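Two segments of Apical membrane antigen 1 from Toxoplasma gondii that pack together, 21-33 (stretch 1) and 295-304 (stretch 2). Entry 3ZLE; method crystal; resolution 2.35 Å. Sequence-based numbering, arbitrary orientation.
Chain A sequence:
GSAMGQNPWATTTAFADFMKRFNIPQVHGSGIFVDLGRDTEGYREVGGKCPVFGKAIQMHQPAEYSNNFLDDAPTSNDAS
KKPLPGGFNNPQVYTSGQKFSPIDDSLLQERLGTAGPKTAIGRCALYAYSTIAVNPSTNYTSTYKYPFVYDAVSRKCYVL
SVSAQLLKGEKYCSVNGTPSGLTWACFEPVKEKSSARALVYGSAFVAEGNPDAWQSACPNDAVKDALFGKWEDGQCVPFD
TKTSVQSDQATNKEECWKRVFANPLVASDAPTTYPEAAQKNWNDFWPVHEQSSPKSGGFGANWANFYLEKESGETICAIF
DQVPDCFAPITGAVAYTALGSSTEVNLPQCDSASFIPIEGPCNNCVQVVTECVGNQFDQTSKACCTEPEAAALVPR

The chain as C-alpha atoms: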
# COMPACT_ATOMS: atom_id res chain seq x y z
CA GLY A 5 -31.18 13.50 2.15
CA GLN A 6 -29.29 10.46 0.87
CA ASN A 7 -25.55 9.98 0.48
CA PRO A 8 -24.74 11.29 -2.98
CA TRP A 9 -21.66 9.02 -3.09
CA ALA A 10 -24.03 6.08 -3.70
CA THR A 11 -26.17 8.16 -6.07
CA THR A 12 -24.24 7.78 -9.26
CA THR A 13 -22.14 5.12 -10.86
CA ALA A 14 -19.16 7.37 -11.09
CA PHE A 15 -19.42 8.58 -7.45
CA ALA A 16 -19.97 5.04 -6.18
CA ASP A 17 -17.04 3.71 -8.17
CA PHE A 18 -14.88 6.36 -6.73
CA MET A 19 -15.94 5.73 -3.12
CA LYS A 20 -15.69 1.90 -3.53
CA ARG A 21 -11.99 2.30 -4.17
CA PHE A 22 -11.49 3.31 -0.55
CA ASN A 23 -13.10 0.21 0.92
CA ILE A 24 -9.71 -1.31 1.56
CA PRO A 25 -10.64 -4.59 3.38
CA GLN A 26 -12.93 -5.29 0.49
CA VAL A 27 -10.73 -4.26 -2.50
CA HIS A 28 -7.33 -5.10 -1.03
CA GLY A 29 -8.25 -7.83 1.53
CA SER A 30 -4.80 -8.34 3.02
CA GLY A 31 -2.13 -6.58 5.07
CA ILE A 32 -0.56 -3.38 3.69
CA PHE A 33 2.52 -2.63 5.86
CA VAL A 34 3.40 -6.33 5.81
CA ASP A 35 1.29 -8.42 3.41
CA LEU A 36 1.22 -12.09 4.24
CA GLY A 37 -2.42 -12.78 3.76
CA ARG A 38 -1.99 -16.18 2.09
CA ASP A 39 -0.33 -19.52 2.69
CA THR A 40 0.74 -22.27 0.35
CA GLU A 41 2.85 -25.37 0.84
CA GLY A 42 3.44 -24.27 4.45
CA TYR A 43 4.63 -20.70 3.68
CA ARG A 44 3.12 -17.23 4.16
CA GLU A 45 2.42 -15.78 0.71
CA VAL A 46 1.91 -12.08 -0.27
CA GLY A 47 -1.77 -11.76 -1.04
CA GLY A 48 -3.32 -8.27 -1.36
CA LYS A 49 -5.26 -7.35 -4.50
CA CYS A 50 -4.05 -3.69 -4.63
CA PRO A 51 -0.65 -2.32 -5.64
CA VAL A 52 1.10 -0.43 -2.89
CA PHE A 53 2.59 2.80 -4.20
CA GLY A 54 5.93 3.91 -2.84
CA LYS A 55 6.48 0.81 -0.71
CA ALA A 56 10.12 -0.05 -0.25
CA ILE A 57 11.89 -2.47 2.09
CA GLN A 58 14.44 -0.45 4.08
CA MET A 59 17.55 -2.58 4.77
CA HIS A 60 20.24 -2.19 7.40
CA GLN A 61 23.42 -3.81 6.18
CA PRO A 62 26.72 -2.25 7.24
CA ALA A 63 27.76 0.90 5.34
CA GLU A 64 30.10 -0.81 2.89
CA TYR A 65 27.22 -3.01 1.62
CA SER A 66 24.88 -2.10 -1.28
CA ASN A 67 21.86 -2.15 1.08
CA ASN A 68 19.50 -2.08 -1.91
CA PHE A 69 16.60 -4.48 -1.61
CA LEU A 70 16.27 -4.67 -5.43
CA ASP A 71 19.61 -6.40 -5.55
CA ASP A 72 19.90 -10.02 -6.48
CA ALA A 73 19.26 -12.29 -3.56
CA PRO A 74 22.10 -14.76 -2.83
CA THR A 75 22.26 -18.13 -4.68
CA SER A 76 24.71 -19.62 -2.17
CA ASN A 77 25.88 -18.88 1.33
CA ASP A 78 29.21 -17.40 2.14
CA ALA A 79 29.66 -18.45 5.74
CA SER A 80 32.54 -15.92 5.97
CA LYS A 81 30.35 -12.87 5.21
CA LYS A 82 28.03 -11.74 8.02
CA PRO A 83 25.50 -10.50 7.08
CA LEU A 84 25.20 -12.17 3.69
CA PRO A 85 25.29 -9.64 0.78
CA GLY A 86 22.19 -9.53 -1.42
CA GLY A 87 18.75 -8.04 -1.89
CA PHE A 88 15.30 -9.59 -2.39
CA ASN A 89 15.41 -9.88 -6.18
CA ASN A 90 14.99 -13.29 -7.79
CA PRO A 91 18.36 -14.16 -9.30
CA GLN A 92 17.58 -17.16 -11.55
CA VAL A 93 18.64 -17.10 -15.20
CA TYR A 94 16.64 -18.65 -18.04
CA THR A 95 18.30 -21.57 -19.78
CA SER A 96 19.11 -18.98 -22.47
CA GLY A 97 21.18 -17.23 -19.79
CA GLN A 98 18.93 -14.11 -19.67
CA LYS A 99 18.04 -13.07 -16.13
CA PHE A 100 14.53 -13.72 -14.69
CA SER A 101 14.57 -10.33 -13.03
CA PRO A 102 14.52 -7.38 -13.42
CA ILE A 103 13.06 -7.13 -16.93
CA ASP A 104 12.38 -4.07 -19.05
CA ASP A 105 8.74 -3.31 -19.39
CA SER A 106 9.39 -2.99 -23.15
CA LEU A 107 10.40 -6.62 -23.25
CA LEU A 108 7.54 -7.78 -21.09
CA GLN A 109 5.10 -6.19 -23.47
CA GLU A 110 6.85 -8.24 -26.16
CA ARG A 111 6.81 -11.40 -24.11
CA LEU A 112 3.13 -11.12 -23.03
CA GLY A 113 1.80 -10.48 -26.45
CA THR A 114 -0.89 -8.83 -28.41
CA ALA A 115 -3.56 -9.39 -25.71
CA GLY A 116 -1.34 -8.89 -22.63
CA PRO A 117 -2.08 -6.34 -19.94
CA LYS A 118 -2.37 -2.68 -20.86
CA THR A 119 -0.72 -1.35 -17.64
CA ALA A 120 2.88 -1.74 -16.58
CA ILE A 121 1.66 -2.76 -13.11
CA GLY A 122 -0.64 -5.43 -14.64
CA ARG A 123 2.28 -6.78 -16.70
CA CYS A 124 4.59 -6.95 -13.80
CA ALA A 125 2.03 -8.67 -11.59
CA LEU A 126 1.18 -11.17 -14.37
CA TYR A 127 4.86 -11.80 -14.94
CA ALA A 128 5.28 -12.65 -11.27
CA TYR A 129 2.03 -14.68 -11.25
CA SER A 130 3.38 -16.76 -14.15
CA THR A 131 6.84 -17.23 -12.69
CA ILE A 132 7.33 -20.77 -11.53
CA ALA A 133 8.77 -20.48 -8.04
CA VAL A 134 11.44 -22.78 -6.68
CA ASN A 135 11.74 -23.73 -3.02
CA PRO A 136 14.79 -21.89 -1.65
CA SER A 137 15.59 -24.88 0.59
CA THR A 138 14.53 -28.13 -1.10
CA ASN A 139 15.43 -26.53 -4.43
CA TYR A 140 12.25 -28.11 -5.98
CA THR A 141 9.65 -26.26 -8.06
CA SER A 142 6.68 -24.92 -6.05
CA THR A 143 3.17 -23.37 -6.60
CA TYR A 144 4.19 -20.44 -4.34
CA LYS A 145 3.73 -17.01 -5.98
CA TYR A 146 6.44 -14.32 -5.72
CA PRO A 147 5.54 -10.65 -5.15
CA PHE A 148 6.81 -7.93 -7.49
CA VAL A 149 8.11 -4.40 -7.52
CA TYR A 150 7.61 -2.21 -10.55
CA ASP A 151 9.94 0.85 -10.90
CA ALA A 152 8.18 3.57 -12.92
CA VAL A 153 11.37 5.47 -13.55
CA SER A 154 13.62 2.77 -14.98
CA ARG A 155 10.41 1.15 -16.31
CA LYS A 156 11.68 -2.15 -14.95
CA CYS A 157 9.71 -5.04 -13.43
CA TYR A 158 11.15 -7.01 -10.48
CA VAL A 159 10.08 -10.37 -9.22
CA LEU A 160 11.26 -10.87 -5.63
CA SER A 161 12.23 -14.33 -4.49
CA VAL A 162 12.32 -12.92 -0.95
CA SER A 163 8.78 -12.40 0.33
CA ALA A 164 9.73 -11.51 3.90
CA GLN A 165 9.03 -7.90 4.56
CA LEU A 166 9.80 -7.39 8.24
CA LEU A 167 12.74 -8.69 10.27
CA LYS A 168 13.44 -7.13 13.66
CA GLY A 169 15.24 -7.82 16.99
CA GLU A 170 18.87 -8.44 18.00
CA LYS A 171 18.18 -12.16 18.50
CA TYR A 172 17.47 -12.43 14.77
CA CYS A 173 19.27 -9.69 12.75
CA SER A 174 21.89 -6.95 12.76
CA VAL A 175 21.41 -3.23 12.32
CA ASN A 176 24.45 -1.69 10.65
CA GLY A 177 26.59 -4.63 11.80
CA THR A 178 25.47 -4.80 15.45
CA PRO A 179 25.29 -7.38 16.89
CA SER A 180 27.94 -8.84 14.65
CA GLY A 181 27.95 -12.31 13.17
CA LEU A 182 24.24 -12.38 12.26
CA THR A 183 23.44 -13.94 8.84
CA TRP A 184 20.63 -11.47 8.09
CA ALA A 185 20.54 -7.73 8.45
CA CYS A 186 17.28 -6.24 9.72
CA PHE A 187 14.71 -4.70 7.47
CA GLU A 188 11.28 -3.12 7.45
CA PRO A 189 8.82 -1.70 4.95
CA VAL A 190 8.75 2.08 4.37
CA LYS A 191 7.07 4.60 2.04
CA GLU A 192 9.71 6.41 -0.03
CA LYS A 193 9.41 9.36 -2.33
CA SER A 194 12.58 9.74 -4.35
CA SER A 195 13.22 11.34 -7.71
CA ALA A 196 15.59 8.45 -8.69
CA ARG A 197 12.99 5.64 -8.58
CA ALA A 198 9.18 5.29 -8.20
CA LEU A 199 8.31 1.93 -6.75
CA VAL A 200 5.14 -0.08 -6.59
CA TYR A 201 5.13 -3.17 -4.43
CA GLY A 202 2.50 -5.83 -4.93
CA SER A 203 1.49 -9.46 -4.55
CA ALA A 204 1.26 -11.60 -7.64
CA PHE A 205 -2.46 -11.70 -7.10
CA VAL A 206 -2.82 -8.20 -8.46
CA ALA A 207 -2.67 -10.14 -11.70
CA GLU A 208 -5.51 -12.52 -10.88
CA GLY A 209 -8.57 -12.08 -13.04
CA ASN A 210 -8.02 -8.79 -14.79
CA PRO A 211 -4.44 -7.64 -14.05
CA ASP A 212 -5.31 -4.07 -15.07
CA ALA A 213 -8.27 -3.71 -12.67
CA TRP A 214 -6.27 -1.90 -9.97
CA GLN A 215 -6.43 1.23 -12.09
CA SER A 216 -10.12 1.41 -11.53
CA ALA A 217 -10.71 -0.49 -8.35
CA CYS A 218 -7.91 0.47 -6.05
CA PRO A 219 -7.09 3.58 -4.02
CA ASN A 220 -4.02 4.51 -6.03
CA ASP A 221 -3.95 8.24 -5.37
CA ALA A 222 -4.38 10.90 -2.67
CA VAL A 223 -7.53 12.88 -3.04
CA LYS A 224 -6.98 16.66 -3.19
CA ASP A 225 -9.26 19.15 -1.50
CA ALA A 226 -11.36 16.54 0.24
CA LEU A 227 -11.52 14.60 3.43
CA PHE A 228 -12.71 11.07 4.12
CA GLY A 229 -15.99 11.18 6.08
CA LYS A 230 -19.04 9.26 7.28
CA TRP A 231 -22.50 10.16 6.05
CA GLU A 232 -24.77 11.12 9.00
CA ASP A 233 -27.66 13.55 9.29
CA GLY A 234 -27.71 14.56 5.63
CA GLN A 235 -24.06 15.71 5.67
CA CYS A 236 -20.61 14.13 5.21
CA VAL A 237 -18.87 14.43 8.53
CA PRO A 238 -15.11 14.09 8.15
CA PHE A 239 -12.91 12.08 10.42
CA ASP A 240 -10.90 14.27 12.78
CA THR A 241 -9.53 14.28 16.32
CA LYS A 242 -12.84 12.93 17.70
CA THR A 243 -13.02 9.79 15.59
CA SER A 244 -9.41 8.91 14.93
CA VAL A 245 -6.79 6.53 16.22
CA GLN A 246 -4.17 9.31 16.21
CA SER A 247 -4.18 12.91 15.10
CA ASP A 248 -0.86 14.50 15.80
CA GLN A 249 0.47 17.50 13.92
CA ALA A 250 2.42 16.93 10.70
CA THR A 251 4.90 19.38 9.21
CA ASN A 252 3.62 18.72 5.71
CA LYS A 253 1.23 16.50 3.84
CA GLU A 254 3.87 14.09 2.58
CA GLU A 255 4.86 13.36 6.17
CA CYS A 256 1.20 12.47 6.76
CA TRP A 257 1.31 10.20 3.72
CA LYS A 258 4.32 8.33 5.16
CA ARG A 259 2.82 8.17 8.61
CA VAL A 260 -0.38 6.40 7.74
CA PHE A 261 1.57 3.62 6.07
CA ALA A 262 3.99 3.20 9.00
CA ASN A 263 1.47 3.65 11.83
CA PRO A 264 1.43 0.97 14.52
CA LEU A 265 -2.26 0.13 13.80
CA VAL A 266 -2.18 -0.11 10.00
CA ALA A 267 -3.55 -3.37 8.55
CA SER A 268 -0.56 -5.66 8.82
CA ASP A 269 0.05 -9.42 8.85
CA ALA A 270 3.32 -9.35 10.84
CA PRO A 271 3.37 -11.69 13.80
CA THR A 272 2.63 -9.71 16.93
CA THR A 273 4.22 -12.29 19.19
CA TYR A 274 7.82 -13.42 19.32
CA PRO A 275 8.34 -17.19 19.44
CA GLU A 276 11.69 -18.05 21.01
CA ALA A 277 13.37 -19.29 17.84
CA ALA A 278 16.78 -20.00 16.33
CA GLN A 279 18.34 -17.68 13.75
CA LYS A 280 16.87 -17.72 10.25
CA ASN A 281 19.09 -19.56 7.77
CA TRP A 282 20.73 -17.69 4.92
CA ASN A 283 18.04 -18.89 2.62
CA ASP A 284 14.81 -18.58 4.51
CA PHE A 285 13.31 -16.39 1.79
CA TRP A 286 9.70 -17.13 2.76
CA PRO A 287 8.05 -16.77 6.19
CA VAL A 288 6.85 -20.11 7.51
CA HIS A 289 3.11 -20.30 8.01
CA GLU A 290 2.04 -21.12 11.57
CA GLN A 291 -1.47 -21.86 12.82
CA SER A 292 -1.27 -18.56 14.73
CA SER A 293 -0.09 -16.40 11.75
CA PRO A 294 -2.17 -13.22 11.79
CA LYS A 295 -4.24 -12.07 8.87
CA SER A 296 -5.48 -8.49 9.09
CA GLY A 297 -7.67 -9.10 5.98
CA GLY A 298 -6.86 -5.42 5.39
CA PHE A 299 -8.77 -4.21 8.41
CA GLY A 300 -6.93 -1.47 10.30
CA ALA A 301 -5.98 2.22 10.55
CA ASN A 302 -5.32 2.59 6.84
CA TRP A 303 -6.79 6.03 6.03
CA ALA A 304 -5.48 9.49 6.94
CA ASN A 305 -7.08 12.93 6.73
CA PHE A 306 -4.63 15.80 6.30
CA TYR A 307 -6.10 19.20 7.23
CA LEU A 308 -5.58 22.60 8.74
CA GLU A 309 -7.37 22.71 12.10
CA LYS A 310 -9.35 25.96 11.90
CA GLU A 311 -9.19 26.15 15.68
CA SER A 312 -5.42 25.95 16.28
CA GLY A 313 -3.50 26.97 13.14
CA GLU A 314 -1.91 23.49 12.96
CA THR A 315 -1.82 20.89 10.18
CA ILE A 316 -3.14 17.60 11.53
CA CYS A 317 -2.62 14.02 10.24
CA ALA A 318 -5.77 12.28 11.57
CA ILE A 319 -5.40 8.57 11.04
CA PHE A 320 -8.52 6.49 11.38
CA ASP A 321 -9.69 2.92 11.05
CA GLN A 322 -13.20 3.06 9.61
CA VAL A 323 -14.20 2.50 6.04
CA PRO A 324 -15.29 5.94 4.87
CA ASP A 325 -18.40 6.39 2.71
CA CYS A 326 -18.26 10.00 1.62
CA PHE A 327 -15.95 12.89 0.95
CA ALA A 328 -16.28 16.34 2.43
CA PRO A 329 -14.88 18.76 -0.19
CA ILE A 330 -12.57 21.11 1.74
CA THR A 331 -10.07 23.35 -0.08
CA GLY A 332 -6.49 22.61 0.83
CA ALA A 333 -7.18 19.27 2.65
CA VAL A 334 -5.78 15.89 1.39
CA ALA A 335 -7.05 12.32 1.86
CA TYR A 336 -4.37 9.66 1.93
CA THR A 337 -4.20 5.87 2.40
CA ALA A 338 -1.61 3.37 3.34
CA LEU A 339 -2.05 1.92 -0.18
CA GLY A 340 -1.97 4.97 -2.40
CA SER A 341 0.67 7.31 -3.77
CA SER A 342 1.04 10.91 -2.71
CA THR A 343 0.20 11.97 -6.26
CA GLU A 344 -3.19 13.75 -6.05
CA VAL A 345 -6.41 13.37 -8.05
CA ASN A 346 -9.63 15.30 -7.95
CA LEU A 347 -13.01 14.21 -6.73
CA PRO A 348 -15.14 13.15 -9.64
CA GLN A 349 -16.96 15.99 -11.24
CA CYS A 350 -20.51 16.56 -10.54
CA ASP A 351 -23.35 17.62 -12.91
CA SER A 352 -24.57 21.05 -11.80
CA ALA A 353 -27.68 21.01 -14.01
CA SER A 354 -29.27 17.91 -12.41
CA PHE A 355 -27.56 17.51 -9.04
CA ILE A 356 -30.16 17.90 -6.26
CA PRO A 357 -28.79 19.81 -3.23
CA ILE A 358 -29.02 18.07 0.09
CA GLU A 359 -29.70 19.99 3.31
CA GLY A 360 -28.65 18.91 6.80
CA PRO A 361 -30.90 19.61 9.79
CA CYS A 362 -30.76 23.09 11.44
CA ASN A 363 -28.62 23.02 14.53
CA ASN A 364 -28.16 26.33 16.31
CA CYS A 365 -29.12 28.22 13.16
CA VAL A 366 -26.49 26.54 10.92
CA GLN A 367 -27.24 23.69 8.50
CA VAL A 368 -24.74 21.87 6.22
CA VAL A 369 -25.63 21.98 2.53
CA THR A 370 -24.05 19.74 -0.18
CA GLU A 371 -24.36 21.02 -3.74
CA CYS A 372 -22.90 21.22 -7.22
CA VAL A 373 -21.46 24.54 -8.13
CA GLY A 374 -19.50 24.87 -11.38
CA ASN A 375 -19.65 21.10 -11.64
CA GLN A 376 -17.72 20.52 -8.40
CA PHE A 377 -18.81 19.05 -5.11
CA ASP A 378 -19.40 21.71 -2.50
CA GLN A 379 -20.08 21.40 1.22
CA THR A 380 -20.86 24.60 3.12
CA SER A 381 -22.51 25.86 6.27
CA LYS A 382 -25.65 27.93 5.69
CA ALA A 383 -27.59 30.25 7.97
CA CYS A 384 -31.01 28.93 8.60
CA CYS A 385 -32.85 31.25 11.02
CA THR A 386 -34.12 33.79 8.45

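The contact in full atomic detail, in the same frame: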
# COMPACT_ATOMS: atom_id res chain seq x y z
N ARG A 21 -13.43 2.51 -4.09
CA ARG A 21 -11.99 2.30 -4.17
C ARG A 21 -11.42 2.33 -2.76
O ARG A 21 -10.30 1.85 -2.53
CB ARG A 21 -11.33 3.43 -4.94
CG ARG A 21 -11.60 3.56 -6.40
CD ARG A 21 -10.82 4.85 -6.89
NE ARG A 21 -10.86 5.08 -8.34
CZ ARG A 21 -9.92 4.62 -9.21
NH1 ARG A 21 -8.97 3.81 -8.79
NH2 ARG A 21 -9.99 4.94 -10.51
N PHE A 22 -12.08 3.05 -1.87
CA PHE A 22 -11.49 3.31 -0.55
C PHE A 22 -11.96 2.31 0.49
O PHE A 22 -11.61 2.40 1.69
CB PHE A 22 -11.70 4.81 -0.15
CG PHE A 22 -11.11 5.78 -1.15
CD1 PHE A 22 -9.77 6.05 -1.13
CD2 PHE A 22 -11.87 6.23 -2.24
CE1 PHE A 22 -9.17 6.81 -2.12
CE2 PHE A 22 -11.31 7.04 -3.19
CZ PHE A 22 -9.93 7.29 -3.18
N ASN A 23 -12.73 1.32 0.04
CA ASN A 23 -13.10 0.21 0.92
C ASN A 23 -12.03 -0.85 0.91
O ASN A 23 -12.15 -1.88 0.23
CB ASN A 23 -14.40 -0.39 0.50
CG ASN A 23 -14.86 -1.46 1.44
OD1 ASN A 23 -14.12 -1.88 2.34
ND2 ASN A 23 -16.09 -1.88 1.28
N ILE A 24 -10.96 -0.55 1.60
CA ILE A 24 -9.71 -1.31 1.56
C ILE A 24 -9.80 -2.82 1.96
O ILE A 24 -9.12 -3.68 1.35
CB ILE A 24 -8.65 -0.55 2.39
CG1 ILE A 24 -8.20 0.69 1.57
CG2 ILE A 24 -7.45 -1.44 2.73
CD1 ILE A 24 -7.02 1.44 2.21
N PRO A 25 -10.51 -3.15 3.07
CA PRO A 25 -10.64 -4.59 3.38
C PRO A 25 -11.32 -5.32 2.26
O PRO A 25 -10.98 -6.45 1.97
CB PRO A 25 -11.58 -4.60 4.60
CG PRO A 25 -11.47 -3.21 5.19
CD PRO A 25 -11.24 -2.30 4.02
N GLN A 26 -12.33 -4.70 1.65
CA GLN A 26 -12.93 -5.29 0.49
C GLN A 26 -11.99 -5.37 -0.73
O GLN A 26 -11.81 -6.45 -1.29
CB GLN A 26 -14.21 -4.58 0.15
CG GLN A 26 -14.96 -5.21 -1.02
CD GLN A 26 -16.43 -4.88 -0.96
OE1 GLN A 26 -16.99 -4.73 0.12
NE2 GLN A 26 -17.03 -4.66 -2.13
N VAL A 27 -11.44 -4.24 -1.19
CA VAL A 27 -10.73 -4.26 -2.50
C VAL A 27 -9.28 -4.78 -2.35
O VAL A 27 -8.76 -5.40 -3.23
CB VAL A 27 -10.73 -2.89 -3.24
CG1 VAL A 27 -12.15 -2.37 -3.46
CG2 VAL A 27 -9.89 -1.86 -2.49
N HIS A 28 -8.66 -4.57 -1.21
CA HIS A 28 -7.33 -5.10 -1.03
C HIS A 28 -7.30 -6.47 -0.31
O HIS A 28 -6.72 -7.42 -0.83
CB HIS A 28 -6.44 -4.07 -0.32
CG HIS A 28 -5.01 -4.47 -0.20
ND1 HIS A 28 -4.20 -4.73 -1.29
CD2 HIS A 28 -4.24 -4.69 0.91
CE1 HIS A 28 -2.99 -5.08 -0.85
NE2 HIS A 28 -2.99 -5.04 0.48
N GLY A 29 -7.93 -6.55 0.87
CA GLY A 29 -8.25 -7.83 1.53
C GLY A 29 -7.06 -8.52 2.20
O GLY A 29 -7.13 -9.69 2.59
N SER A 30 -5.99 -7.78 2.41
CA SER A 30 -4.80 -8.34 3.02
C SER A 30 -4.02 -7.24 3.70
O SER A 30 -4.48 -6.11 3.75
CB SER A 30 -3.97 -9.06 1.99
OG SER A 30 -3.00 -9.87 2.63
N GLY A 31 -2.93 -7.59 4.39
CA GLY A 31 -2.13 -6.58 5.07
C GLY A 31 -1.51 -5.62 4.05
O GLY A 31 -1.38 -5.95 2.85
N ILE A 32 -1.10 -4.45 4.55
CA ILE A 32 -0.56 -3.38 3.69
C ILE A 32 0.89 -3.13 4.08
O ILE A 32 1.81 -3.36 3.27
CB ILE A 32 -1.39 -2.09 3.84
CG1 ILE A 32 -2.86 -2.37 3.48
CG2 ILE A 32 -0.81 -0.98 2.99
CD1 ILE A 32 -3.83 -1.34 3.99
N PHE A 33 1.13 -2.85 5.37
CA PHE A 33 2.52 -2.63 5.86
C PHE A 33 3.35 -3.89 5.60
O PHE A 33 4.29 -3.88 4.79
CB PHE A 33 2.55 -2.22 7.34
CG PHE A 33 3.94 -1.94 7.89
CD1 PHE A 33 4.59 -0.71 7.63
CD2 PHE A 33 4.53 -2.81 8.78
CE1 PHE A 33 5.85 -0.43 8.15
CE2 PHE A 33 5.81 -2.55 9.31
CZ PHE A 33 6.47 -1.34 8.99
N LYS A 295 -3.80 -12.66 10.12
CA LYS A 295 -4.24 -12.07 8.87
C LYS A 295 -5.17 -10.91 9.15
O LYS A 295 -6.28 -11.10 9.61
CB LYS A 295 -4.89 -13.13 8.00
CG LYS A 295 -3.95 -14.25 7.59
CD LYS A 295 -4.72 -15.35 6.89
CE LYS A 295 -3.81 -16.19 6.01
NZ LYS A 295 -3.72 -17.58 6.51
N SER A 296 -4.67 -9.70 8.97
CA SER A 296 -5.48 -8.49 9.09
C SER A 296 -6.69 -8.54 8.16
O SER A 296 -7.72 -7.98 8.45
CB SER A 296 -4.62 -7.27 8.75
OG SER A 296 -4.20 -7.35 7.38
N GLY A 297 -6.59 -9.24 7.05
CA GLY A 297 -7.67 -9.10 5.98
C GLY A 297 -7.79 -7.69 5.44
O GLY A 297 -8.78 -7.36 4.80
N GLY A 298 -6.78 -6.84 5.74
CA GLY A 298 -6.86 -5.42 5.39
C GLY A 298 -7.72 -4.53 6.27
O GLY A 298 -7.87 -3.34 6.00
N PHE A 299 -8.18 -5.06 7.39
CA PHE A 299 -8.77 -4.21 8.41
C PHE A 299 -7.68 -3.47 9.21
O PHE A 299 -6.65 -4.06 9.58
CB PHE A 299 -9.68 -5.04 9.34
CG PHE A 299 -10.94 -5.55 8.67
CD1 PHE A 299 -12.10 -4.75 8.61
CD2 PHE A 299 -10.96 -6.79 8.00
CE1 PHE A 299 -13.25 -5.18 7.90
CE2 PHE A 299 -12.13 -7.25 7.35
CZ PHE A 299 -13.28 -6.43 7.29
N GLY A 300 -7.86 -2.17 9.42
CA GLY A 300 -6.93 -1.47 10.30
C GLY A 300 -6.97 0.04 10.08
O GLY A 300 -7.83 0.54 9.38
N ALA A 301 -5.99 0.76 10.63
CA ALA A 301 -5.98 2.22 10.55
C ALA A 301 -5.25 2.59 9.27
O ALA A 301 -4.03 2.71 9.28
CB ALA A 301 -5.26 2.80 11.76
N ASN A 302 -5.97 2.60 8.15
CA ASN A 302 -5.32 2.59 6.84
C ASN A 302 -5.54 3.93 6.10
O ASN A 302 -5.00 4.12 5.01
CB ASN A 302 -5.91 1.48 5.93
CG ASN A 302 -5.94 0.13 6.59
OD1 ASN A 302 -4.96 -0.30 7.22
ND2 ASN A 302 -6.98 -0.63 6.28
N TRP A 303 -6.45 4.74 6.62
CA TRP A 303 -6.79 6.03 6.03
C TRP A 303 -6.30 7.18 6.89
O TRP A 303 -6.24 7.05 8.10
CB TRP A 303 -8.29 6.16 5.87
CG TRP A 303 -8.95 4.96 5.15
CD1 TRP A 303 -9.34 4.92 3.84
CD2 TRP A 303 -9.42 3.73 5.75
NE1 TRP A 303 -9.93 3.69 3.56
CE2 TRP A 303 -9.98 2.95 4.72
CE3 TRP A 303 -9.30 3.17 7.03
CZ2 TRP A 303 -10.49 1.64 4.94
CZ3 TRP A 303 -9.78 1.87 7.25
CH2 TRP A 303 -10.40 1.14 6.21
N ALA A 304 -5.91 8.30 6.25
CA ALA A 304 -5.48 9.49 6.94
C ALA A 304 -6.10 10.74 6.32
O ALA A 304 -6.11 10.89 5.11
CB ALA A 304 -3.95 9.62 6.95

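Stretch 1 carries a short helix beginning at Ile24 and then an extended loop; stretch 2 is mostly loop, reaching a strand at Trp303. Asn23 caps the helix: its OD1 accepts a weak bond from Gln26 N at 3.4 Å, a role suited to a short side-chain carbonyl. After the helix Gly29 takes positive phi, a conformation that favours glycine. In stretch 2 a type I' turn runs from Ser296 to Phe299, closed by Phe299 N to Ser296 O at 3.1 Å. Its central residues, Gly297 and Gly298, both have positive phi.

The backbones come closest at this turn, where the CA atoms of Ser30 and Gly297 lie 4.2 Å apart. No backbone hydrogen bond joins the stretches; instead, reciprocal CA-H...O contacts run from Gly29 CA to Gly297 O (3.3 Å) and from Gly297 CA to Gly29 O (3.5 Å). Gly298 has a second reason to be glycine, since a CB there would sit about 3.0 Å from Ser30 O and 3.4 Å from Pro25 CA. Ser296 OG steadies the turn by accepting from Gly298 N at 3.1 Å, while also packing 3.2 Å from Gly31 CA.

The one hydrogen bond between the stretches comes from Trp303, whose NE1 donates to Phe22 O at 2.8 Å. The indole suits this site because it combines a polar N-H with a broad apolar surface: its CZ2 lies 3.8 Å from Ile24 CB and 4.1 Å from Pro25 CD, the latter at the ring edge. Pro25 also places CB over one face of the Phe299 ring, 3.7 Å from the centroid and 12° off the normal, a CH-pi contact between a compact ring and a flat one. Asn302 ND2 donates to Gly298 O at 2.9 Å, bracing its own loop, and lies 3.7 Å from Ile24 CG2.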